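Local atomic coordinates of lipoteichoic acid primase (Listeria monocytogenes, PDB entry 4UOP), a protein that belongs to the sulfatase family and has an extracellular alpha/beta catalytic domain that holds a magnesium ion. Residues Y148-F153 / K213-L218; K41-K46 / N368-E373; R70-V75 / K299-S304. All blocks are in the same frame, centred on the assembly; numbering follows the deposited sequence.

Interaction 1: Y148-F153 / K213-L218; sequences YKTATF and KFYAQL
Strand 149-153 runs beside strand 214-218 in the same direction, their axes 15° apart and 4.6 Å at closest approach, as neighbouring parallel strands of the large mixed sheet in this sulfatase-like alpha/beta fold. The backbone ladder alternates in the usual parallel way: K149 and A151 each give their N-H to one residue of the partner strand and offer their O to a residue two further on. Thus A151 N reaches Y215 O at 3.0 Å, and A151 O takes Q217 N.

At the start of the pair, K213 lays its side chain over one face of the Y148 ring, a CH-pi contact in which CE sits 4.0 Å from the ring centroid. The bend of the lysine chain at chi3 (-49°) brings CE over the ring, while NZ goes on to bond N146 O. The Y148 hydroxyl is tied to K58 O, and the ring's edge meets F214 O.

T150, Y215, T152 and Q217 share one side of the sheet, where helix 139-144 covers T150 and Y215. Here T150 CG2 comes to the edge of the Y215 ring, 4.1 Å from CD2. On the other side, F153 brings CE1 to within 3.9 Å of A216 CB, its CB lies against L218 CG, and helix 193-209 packs on the phenylalanine. Y176 stacks on the same ring. Back among the polar residues, Y215 OH donates to Q217 OE1 at 2.6 Å, joining two side chains from alternate positions of one strand.

Interaction 2: K41-K46 / N368-E373; sequences KGVSVK and NNYVPE
Y370 sends its ring toward K41, at the end of helix 34-41. With chi1 at 61° the ring leaves CB heading for the point where the chain quits that helix. On the way CD1 and then CE1 pass V43 CG2 obliquely, CE1 at 3.7 Å. The tip, OH, donates to K41 O at 2.6 Å, in the carbonyl plane and on a lone pair; the aliphatic CG of K41 lies 3.8 Å from that OH. Helix 412-433 also touches the ring, through A420 and S421.

K41 itself runs extended past the tyrosine in the opposite direction, so that NZ ends near N369 OD1, a weak bond at best; its firmer partners are T361 OG1 and F359 O, while N369 ND2 bonds V335 O. N368 meets the chain just beyond, at V43 and S44: OD1 accepts S44 N at 3.3 Å on an in-plane lone pair, touches V43 CG1, and accepts a hydrogen bond from a water that also donates to S44 O.

G42, with positive phi (72°), is where the chain leaves the helix. The arrangement is a helix C-terminus whose last carbonyl is taken by a tyrosine hydroxyl, joining helix 34-41 to the lead-in of edge strand 371-373 in the five-stranded antiparallel sheet.

Interaction 3: R70-V75 / K299-S304; sequences RNLTNV and KYVNRS
N302, the head of an Asx turn, bonds one loop of this sulfatase-like domain to another through its backbone N and ND2: the 299-304 loop, which follows strand 277-283, meets the loop between strands 59-65 and 76-77. N302 buries the largest area and makes both hydrogen bonds across the contact. Its backbone N donates to N71 O at 2.8 Å. Because chi1 is -171°, CG stands opposite the backbone N and the amide is carried toward T73, where ND2 bonds T73 O at 3.0 Å. That bond is nearly straight, 171° at the hydrogen, and both the amide plane and the carbonyl plane contain it. N74 O is almost as near to ND2, but the angle there is too poor for a bond.

Apolar groups fill in beside these bonds. V75 and N302 pass each other in opposite directions, with V75 CG2 3.9 Å from N302 CB and also against Y300 O. V301 CG1 lies next to N71 CB, the two side chains pointing the same way, while L72 CD2 reaches back to V301. L72 also packs on helix 246-271.

The 70-75 loop is braced from within. R70 O accepts both T73 N and T73 OG1, which reach it from one face of its plane, and R70 NH1 donates to that same OG1. N71 ND2 is bonded to D313 and D314, while N71 OD1 takes Q69 NE2. A bound pentaethylene glycol, probably from the crystallisation liquor, bonds S304 OG. The N302 amide is gripped at its oxygen too: OD1 accepts S304 N at 2.9 Å and S304 OG at 2.8 Å, both from one face of its plane.

In the fold
The three contacts lie well apart, their centres 27 to 32 Å from one another, and none touches another. Along the chain, interaction 2 closes the widest loop, from 41-46 to 368-373; interaction 3 is nested within it, and interaction 1 within interaction 3. Interaction 1 lies inside the mixed sheet. Interaction 3 sits across the chain's centre from it and joins loops that follow two other strands of that sheet, 59-65 and 277-283. Directly after those strands come E66 and D284, which hold the magnesium ion with T108 and H285, so interaction 3 lies on the metal-site side of the sheet. Interaction 2 ties the separate antiparallel sheet to the N-terminal helix 34-41.

Interaction 1: Y148-F153 / K213-L218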
loop_
_atom_site.group_PDB
_atom_site.type_symbol
_atom_site.label_atom_id
_atom_site.label_comp_id
_atom_site.label_asym_id
_atom_site.label_seq_id
_atom_site.Cartn_x
_atom_site.Cartn_y
_atom_site.Cartn_z
ATOM N N TYR B 148 -24.013 26.100 -4.100
ATOM C CA TYR B 148 -23.521 25.750 -2.767
ATOM C C TYR B 148 -22.130 26.347 -2.578
ATOM O O TYR B 148 -21.294 26.275 -3.476
ATOM C CB TYR B 148 -23.432 24.229 -2.574
ATOM C CG TYR B 148 -24.772 23.522 -2.464
ATOM C CD1 TYR B 148 -25.577 23.327 -3.570
ATOM C CD2 TYR B 148 -25.231 23.054 -1.245
ATOM C CE1 TYR B 148 -26.822 22.701 -3.467
ATOM C CE2 TYR B 148 -26.456 22.413 -1.129
ATOM C CZ TYR B 148 -27.255 22.244 -2.244
ATOM O OH TYR B 148 -28.480 21.627 -2.135
ATOM N N LYS B 149 -21.893 26.934 -1.410
ATOM C CA LYS B 149 -20.544 27.191 -0.924
ATOM C C LYS B 149 -20.120 25.927 -0.181
ATOM O O LYS B 149 -20.928 25.330 0.517
ATOM C CB LYS B 149 -20.513 28.385 0.027
ATOM C CG LYS B 149 -20.765 29.726 -0.652
ATOM C CD LYS B 149 -19.641 30.085 -1.594
ATOM C CE LYS B 149 -19.811 31.482 -2.169
ATOM N NZ LYS B 149 -18.656 31.791 -3.051
ATOM N N THR B 150 -18.871 25.511 -0.372
ATOM C CA THR B 150 -18.414 24.209 0.087
ATOM C C THR B 150 -17.200 24.375 0.999
ATOM O O THR B 150 -16.313 25.204 0.736
ATOM C CB THR B 150 -18.094 23.280 -1.103
ATOM O OG1 THR B 150 -17.009 23.806 -1.867
ATOM C CG2 THR B 150 -19.320 23.134 -2.022
ATOM N N ALA B 151 -17.177 23.623 2.094
ATOM C CA ALA B 151 -16.066 23.705 3.043
ATOM C C ALA B 151 -15.855 22.360 3.702
ATOM O O ALA B 151 -16.800 21.588 3.878
ATOM C CB ALA B 151 -16.320 24.775 4.100
ATOM N N THR B 152 -14.610 22.101 4.090
ATOM C CA THR B 152 -14.321 20.939 4.918
ATOM C C THR B 152 -13.589 21.380 6.183
ATOM O O THR B 152 -12.838 22.361 6.152
ATOM C CB THR B 152 -13.538 19.885 4.110
ATOM O OG1 THR B 152 -13.360 18.682 4.877
ATOM C CG2 THR B 152 -12.210 20.439 3.638
ATOM N N PHE B 153 -13.835 20.651 7.277
ATOM C CA PHE B 153 -13.376 20.994 8.622
ATOM C C PHE B 153 -12.678 19.792 9.240
ATOM O O PHE B 153 -13.231 18.701 9.280
ATOM C CB PHE B 153 -14.566 21.335 9.530
ATOM C CG PHE B 153 -15.382 22.530 9.088
ATOM C CD1 PHE B 153 -16.340 22.408 8.074
ATOM C CD2 PHE B 153 -15.225 23.756 9.693
ATOM C CE1 PHE B 153 -17.116 23.488 7.696
ATOM C CE2 PHE B 153 -15.988 24.851 9.295
ATOM C CZ PHE B 153 -16.933 24.714 8.298
ATOM N N LYS B 213 -26.837 28.513 0.593
ATOM C CA LYS B 213 -26.824 27.057 0.624
ATOM C C LYS B 213 -25.378 26.622 0.809
ATOM O O LYS B 213 -24.475 27.185 0.166
ATOM C CB LYS B 213 -27.345 26.470 -0.677
ATOM C CG LYS B 213 -28.836 26.621 -0.913
ATOM C CD LYS B 213 -29.275 25.778 -2.097
ATOM C CE LYS B 213 -28.374 25.996 -3.298
ATOM N NZ LYS B 213 -28.986 25.509 -4.557
ATOM N N PHE B 214 -25.154 25.627 1.669
ATOM C CA PHE B 214 -23.798 25.186 1.956
ATOM C C PHE B 214 -23.697 23.663 2.010
ATOM O O PHE B 214 -24.675 22.960 2.303
ATOM C CB PHE B 214 -23.289 25.808 3.272
ATOM C CG PHE B 214 -24.080 25.404 4.491
ATOM C CD1 PHE B 214 -23.781 24.247 5.178
ATOM C CD2 PHE B 214 -25.132 26.189 4.946
ATOM C CE1 PHE B 214 -24.505 23.876 6.296
ATOM C CE2 PHE B 214 -25.854 25.830 6.055
ATOM C CZ PHE B 214 -25.551 24.661 6.736
ATOM N N TYR B 215 -22.506 23.179 1.677
ATOM C CA TYR B 215 -22.080 21.821 1.942
ATOM C C TYR B 215 -20.914 21.922 2.905
ATOM O O TYR B 215 -19.893 22.556 2.592
ATOM C CB TYR B 215 -21.672 21.112 0.638
ATOM C CG TYR B 215 -20.815 19.866 0.784
ATOM C CD1 TYR B 215 -20.992 18.981 1.842
ATOM C CD2 TYR B 215 -19.849 19.556 -0.174
ATOM C CE1 TYR B 215 -20.208 17.832 1.967
ATOM C CE2 TYR B 215 -19.081 18.407 -0.074
ATOM C CZ TYR B 215 -19.246 17.564 1.016
ATOM O OH TYR B 215 -18.473 16.430 1.122
ATOM N N ALA B 216 -21.076 21.332 4.087
ATOM C CA ALA B 216 -20.003 21.239 5.074
ATOM C C ALA B 216 -19.633 19.774 5.306
ATOM O O ALA B 216 -20.510 18.941 5.577
ATOM C CB ALA B 216 -20.448 21.885 6.367
ATOM N N GLN B 217 -18.350 19.454 5.151
ATOM C CA GLN B 217 -17.811 18.118 5.448
ATOM C C GLN B 217 -16.944 18.227 6.705
ATOM O O GLN B 217 -15.994 18.993 6.711
ATOM C CB GLN B 217 -16.955 17.619 4.299
ATOM C CG GLN B 217 -16.304 16.275 4.553
ATOM C CD GLN B 217 -17.147 15.083 4.151
ATOM O OE1 GLN B 217 -18.053 15.187 3.309
ATOM N NE2 GLN B 217 -16.807 13.916 4.697
ATOM N N LEU B 218 -17.302 17.492 7.748
ATOM C CA LEU B 218 -16.564 17.493 8.998
ATOM C C LEU B 218 -15.907 16.135 9.179
ATOM O O LEU B 218 -16.554 15.090 8.993
ATOM C CB LEU B 218 -17.490 17.796 10.173
ATOM C CG LEU B 218 -18.100 19.196 10.215
ATOM C CD1 LEU B 218 -19.342 19.286 9.353
ATOM C CD2 LEU B 218 -18.478 19.594 11.633
#

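Interaction 2: K41-K46 / N368-E373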
loop_
_atom_site.group_PDB
_atom_site.type_symbol
_atom_site.label_atom_id
_atom_site.label_comp_id
_atom_site.label_asym_id
_atom_site.label_seq_id
_atom_site.Cartn_x
_atom_site.Cartn_y
_atom_site.Cartn_z
ATOM N N LYS B 41 -20.232 -1.791 -14.524
ATOM C CA LYS B 41 -20.643 -2.161 -13.166
ATOM C C LYS B 41 -21.863 -3.076 -13.195
ATOM O O LYS B 41 -21.961 -4.010 -12.416
ATOM C CB LYS B 41 -20.927 -0.925 -12.309
ATOM C CG LYS B 41 -21.101 -1.266 -10.825
ATOM C CD LYS B 41 -21.086 -0.031 -9.951
ATOM C CE LYS B 41 -21.043 -0.384 -8.461
ATOM N NZ LYS B 41 -21.119 0.858 -7.628
ATOM N N GLY B 42 -22.782 -2.810 -14.116
ATOM C CA GLY B 42 -23.906 -3.690 -14.346
ATOM C C GLY B 42 -24.960 -3.682 -13.263
ATOM O O GLY B 42 -25.717 -4.628 -13.155
ATOM N N VAL B 43 -25.011 -2.629 -12.447
ATOM C CA VAL B 43 -26.045 -2.526 -11.423
ATOM C C VAL B 43 -27.213 -1.750 -12.017
ATOM O O VAL B 43 -27.016 -0.704 -12.613
ATOM C CB VAL B 43 -25.528 -1.813 -10.155
ATOM C CG1 VAL B 43 -26.665 -1.560 -9.188
ATOM C CG2 VAL B 43 -24.455 -2.658 -9.498
ATOM N N SER B 44 -28.424 -2.267 -11.850
ATOM C CA SER B 44 -29.587 -1.661 -12.466
ATOM C C SER B 44 -30.078 -0.513 -11.575
ATOM O O SER B 44 -30.396 -0.730 -10.405
ATOM C CB SER B 44 -30.678 -2.719 -12.672
ATOM O OG SER B 44 -31.823 -2.154 -13.279
ATOM N N VAL B 45 -30.134 0.693 -12.138
ATOM C CA VAL B 45 -30.580 1.885 -11.411
ATOM C C VAL B 45 -31.836 2.442 -12.069
ATOM O O VAL B 45 -31.871 2.608 -13.271
ATOM C CB VAL B 45 -29.487 2.972 -11.399
ATOM C CG1 VAL B 45 -29.873 4.142 -10.496
ATOM C CG2 VAL B 45 -28.167 2.378 -10.948
ATOM N N LYS B 46 -32.853 2.747 -11.278
ATOM C CA LYS B 46 -34.125 3.233 -11.831
ATOM C C LYS B 46 -33.929 4.478 -12.691
ATOM O O LYS B 46 -33.312 5.437 -12.251
ATOM C CB LYS B 46 -35.109 3.539 -10.707
ATOM C CG LYS B 46 -35.504 2.331 -9.880
ATOM C CD LYS B 46 -36.604 2.665 -8.881
ATOM C CE LYS B 46 -37.907 3.027 -9.575
ATOM N NZ LYS B 46 -39.075 2.897 -8.660
ATOM N N ASN B 368 -29.339 -4.296 -6.445
ATOM C CA ASN B 368 -28.324 -5.318 -6.647
ATOM C C ASN B 368 -26.916 -4.724 -6.637
ATOM O O ASN B 368 -26.016 -5.220 -7.299
ATOM C CB ASN B 368 -28.586 -6.098 -7.958
ATOM C CG ASN B 368 -28.658 -5.197 -9.189
ATOM O OD1 ASN B 368 -28.859 -3.983 -9.084
ATOM N ND2 ASN B 368 -28.524 -5.800 -10.371
ATOM N N ASN B 369 -26.722 -3.650 -5.875
ATOM C CA ASN B 369 -25.404 -3.017 -5.804
ATOM C C ASN B 369 -24.383 -3.958 -5.157
ATOM O O ASN B 369 -24.748 -4.877 -4.424
ATOM C CB ASN B 369 -25.494 -1.686 -5.059
ATOM C CG ASN B 369 -24.239 -0.849 -5.189
ATOM O OD1 ASN B 369 -23.569 -0.853 -6.219
ATOM N ND2 ASN B 369 -23.923 -0.113 -4.138
ATOM N N TYR B 370 -23.116 -3.778 -5.503
ATOM C CA TYR B 370 -22.040 -4.508 -4.853
ATOM C C TYR B 370 -20.843 -3.590 -4.718
ATOM O O TYR B 370 -20.789 -2.548 -5.354
ATOM C CB TYR B 370 -21.689 -5.784 -5.627
ATOM C CG TYR B 370 -21.218 -5.547 -7.033
ATOM C CD1 TYR B 370 -22.132 -5.383 -8.067
ATOM C CD2 TYR B 370 -19.868 -5.491 -7.332
ATOM C CE1 TYR B 370 -21.713 -5.147 -9.348
ATOM C CE2 TYR B 370 -19.439 -5.265 -8.631
ATOM C CZ TYR B 370 -20.372 -5.102 -9.629
ATOM O OH TYR B 370 -19.970 -4.882 -10.923
ATOM N N VAL B 371 -19.902 -3.966 -3.867
ATOM C CA VAL B 371 -18.780 -3.099 -3.537
ATOM C C VAL B 371 -17.451 -3.813 -3.746
ATOM O O VAL B 371 -17.085 -4.681 -2.935
ATOM C CB VAL B 371 -18.863 -2.625 -2.066
ATOM C CG1 VAL B 371 -17.774 -1.621 -1.791
ATOM C CG2 VAL B 371 -20.232 -2.026 -1.772
ATOM N N PRO B 372 -16.720 -3.458 -4.828
ATOM C CA PRO B 372 -15.361 -3.950 -5.022
ATOM C C PRO B 372 -14.404 -3.497 -3.913
ATOM O O PRO B 372 -14.529 -2.373 -3.424
ATOM C CB PRO B 372 -14.954 -3.330 -6.359
ATOM C CG PRO B 372 -16.242 -3.096 -7.062
ATOM C CD PRO B 372 -17.174 -2.661 -5.982
ATOM N N GLU B 373 -13.448 -4.359 -3.559
ATOM C CA GLU B 373 -12.434 -4.038 -2.557
ATOM C C GLU B 373 -11.051 -4.323 -3.099
ATOM O O GLU B 373 -10.896 -5.135 -3.999
ATOM C CB GLU B 373 -12.680 -4.858 -1.295
ATOM C CG GLU B 373 -14.015 -4.560 -0.628
ATOM C CD GLU B 373 -14.055 -3.231 0.096
ATOM O OE1 GLU B 373 -12.995 -2.616 0.315
ATOM O OE2 GLU B 373 -15.162 -2.795 0.460
HETATM O O HOH W 1 -31.707 -2.757 -8.995
#

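Interaction 3: R70-V75 / K299-S304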
loop_
_atom_site.group_PDB
_atom_site.type_symbol
_atom_site.label_atom_id
_atom_site.label_comp_id
_atom_site.label_asym_id
_atom_site.label_seq_id
_atom_site.Cartn_x
_atom_site.Cartn_y
_atom_site.Cartn_z
ATOM N N ARG B 70 -19.506 -0.845 12.280
ATOM C CA ARG B 70 -20.875 -1.222 12.603
ATOM C C ARG B 70 -20.985 -2.291 13.681
ATOM O O ARG B 70 -21.904 -2.225 14.500
ATOM C CB ARG B 70 -21.641 -1.656 11.350
ATOM C CG ARG B 70 -23.140 -1.807 11.561
ATOM C CD ARG B 70 -23.743 -0.576 12.204
ATOM N NE ARG B 70 -25.204 -0.539 12.177
ATOM C CZ ARG B 70 -25.963 0.200 12.993
ATOM N NH1 ARG B 70 -25.414 0.934 13.971
ATOM N NH2 ARG B 70 -27.287 0.194 12.849
ATOM N N ASN B 71 -20.075 -3.266 13.695
ATOM C CA ASN B 71 -20.150 -4.343 14.700
ATOM C C ASN B 71 -19.677 -3.923 16.097
ATOM O O ASN B 71 -19.738 -4.714 17.053
ATOM C CB ASN B 71 -19.474 -5.631 14.218
ATOM C CG ASN B 71 -17.977 -5.510 14.019
ATOM O OD1 ASN B 71 -17.325 -4.574 14.473
ATOM N ND2 ASN B 71 -17.415 -6.497 13.346
ATOM N N LEU B 72 -19.230 -2.680 16.229
ATOM C CA LEU B 72 -18.986 -2.093 17.555
ATOM C C LEU B 72 -19.789 -0.810 17.763
ATOM O O LEU B 72 -19.314 0.142 18.364
ATOM C CB LEU B 72 -17.486 -1.854 17.750
ATOM C CG LEU B 72 -16.620 -3.120 17.709
ATOM C CD1 LEU B 72 -15.147 -2.754 17.705
ATOM C CD2 LEU B 72 -16.922 -4.043 18.886
ATOM N N THR B 73 -20.993 -0.773 17.218
ATOM C CA THR B 73 -21.954 0.263 17.517
ATOM C C THR B 73 -23.207 -0.419 18.021
ATOM O O THR B 73 -23.370 -1.629 17.857
ATOM C CB THR B 73 -22.302 1.128 16.295
ATOM O OG1 THR B 73 -22.952 0.319 15.311
ATOM C CG2 THR B 73 -21.055 1.776 15.709
ATOM N N ASN B 74 -24.091 0.350 18.655
ATOM C CA ASN B 74 -25.297 -0.207 19.273
ATOM C C ASN B 74 -24.958 -1.348 20.234
ATOM O O ASN B 74 -25.601 -2.404 20.244
ATOM C CB ASN B 74 -26.313 -0.638 18.200
ATOM C CG ASN B 74 -27.755 -0.405 18.639
ATOM O OD1 ASN B 74 -28.073 -0.492 19.824
ATOM N ND2 ASN B 74 -28.630 -0.085 17.685
ATOM N N VAL B 75 -23.923 -1.113 21.028
ATOM C CA VAL B 75 -23.420 -2.047 22.024
ATOM C C VAL B 75 -23.707 -1.454 23.395
ATOM O O VAL B 75 -23.672 -0.240 23.563
ATOM C CB VAL B 75 -21.893 -2.259 21.822
ATOM C CG1 VAL B 75 -21.200 -2.711 23.098
ATOM C CG2 VAL B 75 -21.647 -3.261 20.693
ATOM N N LYS B 299 -17.371 -11.357 23.334
ATOM C CA LYS B 299 -18.791 -11.181 23.702
ATOM C C LYS B 299 -19.317 -9.735 23.583
ATOM O O LYS B 299 -20.532 -9.514 23.641
ATOM C CB LYS B 299 -19.059 -11.680 25.117
ATOM C CG LYS B 299 -18.453 -10.817 26.209
ATOM C CD LYS B 299 -18.935 -11.261 27.589
ATOM C CE LYS B 299 -18.212 -10.520 28.693
ATOM N NZ LYS B 299 -16.788 -10.945 28.827
ATOM N N TYR B 300 -18.410 -8.763 23.449
ATOM C CA TYR B 300 -18.789 -7.365 23.312
ATOM C C TYR B 300 -19.144 -6.961 21.888
ATOM O O TYR B 300 -19.747 -5.903 21.681
ATOM C CB TYR B 300 -17.684 -6.466 23.853
ATOM C CG TYR B 300 -17.465 -6.673 25.335
ATOM C CD1 TYR B 300 -18.472 -6.375 26.249
ATOM C CD2 TYR B 300 -16.268 -7.182 25.817
ATOM C CE1 TYR B 300 -18.288 -6.573 27.610
ATOM C CE2 TYR B 300 -16.080 -7.384 27.170
ATOM C CZ TYR B 300 -17.095 -7.074 28.056
ATOM O OH TYR B 300 -16.923 -7.263 29.407
ATOM N N VAL B 301 -18.752 -7.787 20.926
ATOM C CA VAL B 301 -18.980 -7.490 19.519
ATOM C C VAL B 301 -20.459 -7.669 19.247
ATOM O O VAL B 301 -21.072 -8.639 19.714
ATOM C CB VAL B 301 -18.152 -8.420 18.612
ATOM C CG1 VAL B 301 -18.418 -8.118 17.138
ATOM C CG2 VAL B 301 -16.667 -8.304 18.926
ATOM N N ASN B 302 -21.050 -6.727 18.529
ATOM C CA ASN B 302 -22.468 -6.789 18.209
ATOM C C ASN B 302 -22.685 -7.821 17.107
ATOM O O ASN B 302 -22.135 -7.684 16.019
ATOM C CB ASN B 302 -22.970 -5.411 17.777
ATOM C CG ASN B 302 -24.481 -5.336 17.638
ATOM O OD1 ASN B 302 -25.164 -6.339 17.461
ATOM N ND2 ASN B 302 -25.003 -4.130 17.681
ATOM N N ARG B 303 -23.481 -8.847 17.406
ATOM C CA ARG B 303 -23.720 -9.944 16.469
ATOM C C ARG B 303 -25.075 -9.842 15.800
ATOM O O ARG B 303 -25.443 -10.714 15.010
ATOM C CB ARG B 303 -23.641 -11.286 17.206
ATOM C CG ARG B 303 -22.330 -11.530 17.938
ATOM C CD ARG B 303 -21.140 -11.426 17.002
ATOM N NE ARG B 303 -19.898 -11.819 17.658
ATOM C CZ ARG B 303 -18.691 -11.769 17.101
ATOM N NH1 ARG B 303 -18.547 -11.337 15.854
ATOM N NH2 ARG B 303 -17.616 -12.135 17.801
ATOM N N SER B 304 -25.825 -8.787 16.088
ATOM C CA SER B 304 -27.233 -8.734 15.669
ATOM C C SER B 304 -27.396 -8.680 14.147
ATOM O O SER B 304 -28.399 -9.155 13.618
ATOM C CB SER B 304 -27.952 -7.562 16.336
ATOM O OG SER B 304 -27.452 -6.319 15.871
#